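Local coordinates for protein sniffer CG10964-PA (PDB 1SNY) that binds NADP(H) in a Rossmann fold and, as a short-chain dehydrogenase/reductase, probably reduces carbonyl compounds with it, at residues L77-D80 with D85-D88. Residues are numbered along the deposited sequence; the frame is centred on the assembly and turned at random.
Sequences LEID and DAYD. With NAP (NADP nicotinamide-adenine-dinucleotide phosphate), chain B.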
loop_
_atom_site.group_PDB
_atom_site.type_symbol
_atom_site.label_atom_id
_atom_site.label_comp_id
_atom_site.label_asym_id
_atom_site.label_seq_id
_atom_site.Cartn_x
_atom_site.Cartn_y
_atom_site.Cartn_z
ATOM N N LEU A 77 -14.941 -4.052 -24.320
ATOM C CA LEU A 77 -13.640 -4.684 -24.508
ATOM C C LEU A 77 -13.547 -5.801 -23.476
ATOM O O LEU A 77 -13.767 -5.567 -22.285
ATOM C CB LEU A 77 -12.518 -3.666 -24.278
ATOM C CG LEU A 77 -12.587 -2.372 -25.102
ATOM C CD1 LEU A 77 -11.535 -1.378 -24.613
ATOM C CD2 LEU A 77 -12.377 -2.690 -26.566
ATOM N N GLU A 78 -13.231 -7.013 -23.922
ATOM C CA GLU A 78 -13.135 -8.141 -23.002
ATOM C C GLU A 78 -11.691 -8.421 -22.617
ATOM O O GLU A 78 -10.823 -8.585 -23.477
ATOM C CB GLU A 78 -13.775 -9.389 -23.615
ATOM C CG GLU A 78 -13.837 -10.569 -22.654
ATOM C CD GLU A 78 -14.643 -11.732 -23.200
ATOM O OE1 GLU A 78 -15.893 -11.645 -23.206
ATOM O OE2 GLU A 78 -14.022 -12.727 -23.630
ATOM N N ILE A 79 -11.441 -8.485 -21.312
ATOM C CA ILE A 79 -10.094 -8.714 -20.814
ATOM C C ILE A 79 -10.085 -8.948 -19.312
ATOM O O ILE A 79 -10.958 -8.456 -18.594
ATOM C CB ILE A 79 -9.199 -7.480 -21.115
ATOM C CG1 ILE A 79 -7.838 -7.615 -20.428
ATOM C CG2 ILE A 79 -9.897 -6.210 -20.634
ATOM C CD1 ILE A 79 -6.891 -6.471 -20.723
ATOM N N ASP A 80 -9.112 -9.723 -18.843
ATOM C CA ASP A 80 -8.960 -9.946 -17.409
ATOM C C ASP A 80 -7.717 -9.123 -17.087
ATOM O O ASP A 80 -6.601 -9.477 -17.472
ATOM C CB ASP A 80 -8.731 -11.425 -17.077
ATOM C CG ASP A 80 -8.630 -11.672 -15.576
ATOM O OD1 ASP A 80 -9.218 -12.658 -15.079
ATOM O OD2 ASP A 80 -7.951 -10.875 -14.891
ATOM N N ASP A 85 0.051 -8.815 -20.347
ATOM C CA ASP A 85 0.496 -8.873 -21.734
ATOM C C ASP A 85 -0.628 -8.514 -22.691
ATOM O O ASP A 85 -0.388 -8.199 -23.856
ATOM C CB ASP A 85 1.031 -10.268 -22.068
ATOM C CG ASP A 85 2.198 -10.661 -21.195
ATOM O OD1 ASP A 85 3.141 -9.853 -21.067
ATOM O OD2 ASP A 85 2.174 -11.779 -20.638
ATOM N N ALA A 86 -1.854 -8.551 -22.186
ATOM C CA ALA A 86 -3.021 -8.236 -22.993
ATOM C C ALA A 86 -3.278 -6.730 -23.102
ATOM O O ALA A 86 -4.116 -6.298 -23.893
ATOM C CB ALA A 86 -4.245 -8.934 -22.413
ATOM N N TYR A 87 -2.562 -5.933 -22.314
ATOM C CA TYR A 87 -2.756 -4.486 -22.335
ATOM C C TYR A 87 -2.388 -3.830 -23.657
ATOM O O TYR A 87 -3.100 -2.944 -24.129
ATOM C CB TYR A 87 -1.960 -3.815 -21.211
ATOM C CG TYR A 87 -2.499 -4.052 -19.815
ATOM C CD1 TYR A 87 -2.107 -3.229 -18.758
ATOM C CD2 TYR A 87 -3.373 -5.108 -19.539
ATOM C CE1 TYR A 87 -2.563 -3.448 -17.465
ATOM C CE2 TYR A 87 -3.839 -5.336 -18.237
ATOM C CZ TYR A 87 -3.422 -4.498 -17.207
ATOM O OH TYR A 87 -3.840 -4.716 -15.918
ATOM N N ASP A 88 -1.272 -4.249 -24.244
ATOM C CA ASP A 88 -0.831 -3.684 -25.515
ATOM C C ASP A 88 -1.960 -3.650 -26.540
ATOM O O ASP A 88 -2.108 -2.677 -27.276
ATOM C CB ASP A 88 0.348 -4.486 -26.074
ATOM C CG ASP A 88 1.685 -4.011 -25.537
ATOM O OD1 ASP A 88 2.712 -4.682 -25.797
ATOM O OD2 ASP A 88 1.712 -2.960 -24.861
HETATM P PA NAP B . -18.216 -5.214 -7.232
HETATM O O1A NAP B . -17.669 -6.381 -6.663
HETATM O O2A NAP B . -19.690 -4.954 -7.462
HETATM O O5B NAP B . -17.539 -4.943 -8.656
HETATM C C5B NAP B . -16.111 -5.145 -8.818
HETATM C C4B NAP B . -15.962 -5.012 -10.366
HETATM O O4B NAP B . -14.500 -5.189 -10.665
HETATM C C3B NAP B . -16.641 -6.143 -11.201
HETATM O O3B NAP B . -17.103 -5.537 -12.419
HETATM C C2B NAP B . -15.520 -7.142 -11.390
HETATM O O2B NAP B . -15.664 -8.067 -12.459
HETATM C C1B NAP B . -14.293 -6.225 -11.594
HETATM N N9A NAP B . -13.082 -6.998 -11.375
HETATM C C8A NAP B . -12.567 -7.626 -10.258
HETATM N N7A NAP B . -11.417 -8.254 -10.472
HETATM C C5A NAP B . -11.172 -8.017 -11.816
HETATM C C6A NAP B . -10.102 -8.434 -12.628
HETATM N N6A NAP B . -9.036 -9.189 -12.259
HETATM N N1A NAP B . -10.129 -8.027 -13.976
HETATM C C2A NAP B . -11.182 -7.244 -14.478
HETATM N N3A NAP B . -12.250 -6.825 -13.699
HETATM C C4A NAP B . -12.199 -7.237 -12.375
HETATM O O3 NAP B . -17.726 -3.964 -6.400
HETATM P PN NAP B . -18.017 -2.419 -6.495
HETATM O O1N NAP B . -18.691 -1.948 -5.274
HETATM O O2N NAP B . -18.736 -2.204 -7.781
HETATM O O5D NAP B . -16.555 -1.809 -6.497
HETATM C C5D NAP B . -16.181 -0.796 -7.492
HETATM C C4D NAP B . -14.932 -0.088 -6.996
HETATM O O4D NAP B . -15.276 0.799 -5.901
HETATM C C3D NAP B . -13.804 -1.011 -6.432
HETATM O O3D NAP B . -12.500 -0.543 -6.854
HETATM C C2D NAP B . -14.027 -0.927 -4.930
HETATM O O2D NAP B . -12.888 -1.271 -4.171
HETATM C C1D NAP B . -14.424 0.489 -4.749
HETATM N N1N NAP B . -15.280 0.814 -3.587
HETATM C C2N NAP B . -16.595 0.293 -3.356
HETATM C C3N NAP B . -17.263 0.715 -2.196
HETATM C C7N NAP B . -18.675 0.190 -1.900
HETATM O O7N NAP B . -19.199 0.596 -0.879
HETATM N N7N NAP B . -19.271 -0.644 -2.709
HETATM C C4N NAP B . -16.644 1.653 -1.251
HETATM C C5N NAP B . -15.342 2.133 -1.535
HETATM C C6N NAP B . -14.644 1.722 -2.700
HETATM P P2B NAP B . -16.363 -9.543 -12.282
HETATM O O1X NAP B . -17.873 -9.291 -12.310
HETATM O O2X NAP B . -15.848 -10.247 -13.493
HETATM O O3X NAP B . -15.911 -10.104 -10.942
#
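Ile79 reaches Ala86 and Tyr87 because its longer branch is fully stretched: chi1 of 172° sets CG1 opposite the backbone N, and chi2 of 178° carries CD1 straight on across the gap. The CA atoms of Ile79 and Ala86 stand 7.4 Å apart, so the backbones stay separate and the terminal methyl does the touching. Ile79 CD1 lies 4.0 Å from Ala86 CB, a methyl-to-methyl contact. The same carbon meets one side of the tyrosine ring obliquely, 4.0 Å from Tyr87 CD2 and 4.1 Å from CE2, with the two side chains crossing at roughly a right angle. The contact is apolar; the two segments together bury 113 Å², most of it at Ile79, Tyr87 and Ala86. The ring has a second hold: the phenolic OH of Tyr87 is hydrogen-bonded to the carbonyl O of Leu81, in the connection between the segments, while Val137, Met140 and Leu141 of helix 124-155 pack against it.

The CB of Asp80 points away from 85-88, and its carboxylate reaches the adenine of the cofactor. Its OD2 accepts a weak hydrogen bond from the adenine amino group, N6A of NADP, at 3.3 Å and an N-H...O angle of 141°. OD1 forms a salt bridge with Arg82, a positive charge that probably helps to keep Asp80 ionised. Neighbouring residues thus serve two sides, Ile79 the hydrophobic interior and Asp80 the adenine. Such a division fits the place just beyond the C-terminal end of edge strand 74-78, where the chain turns toward helix 87-98 beside the adenine pocket of the SDR Rossmann fold.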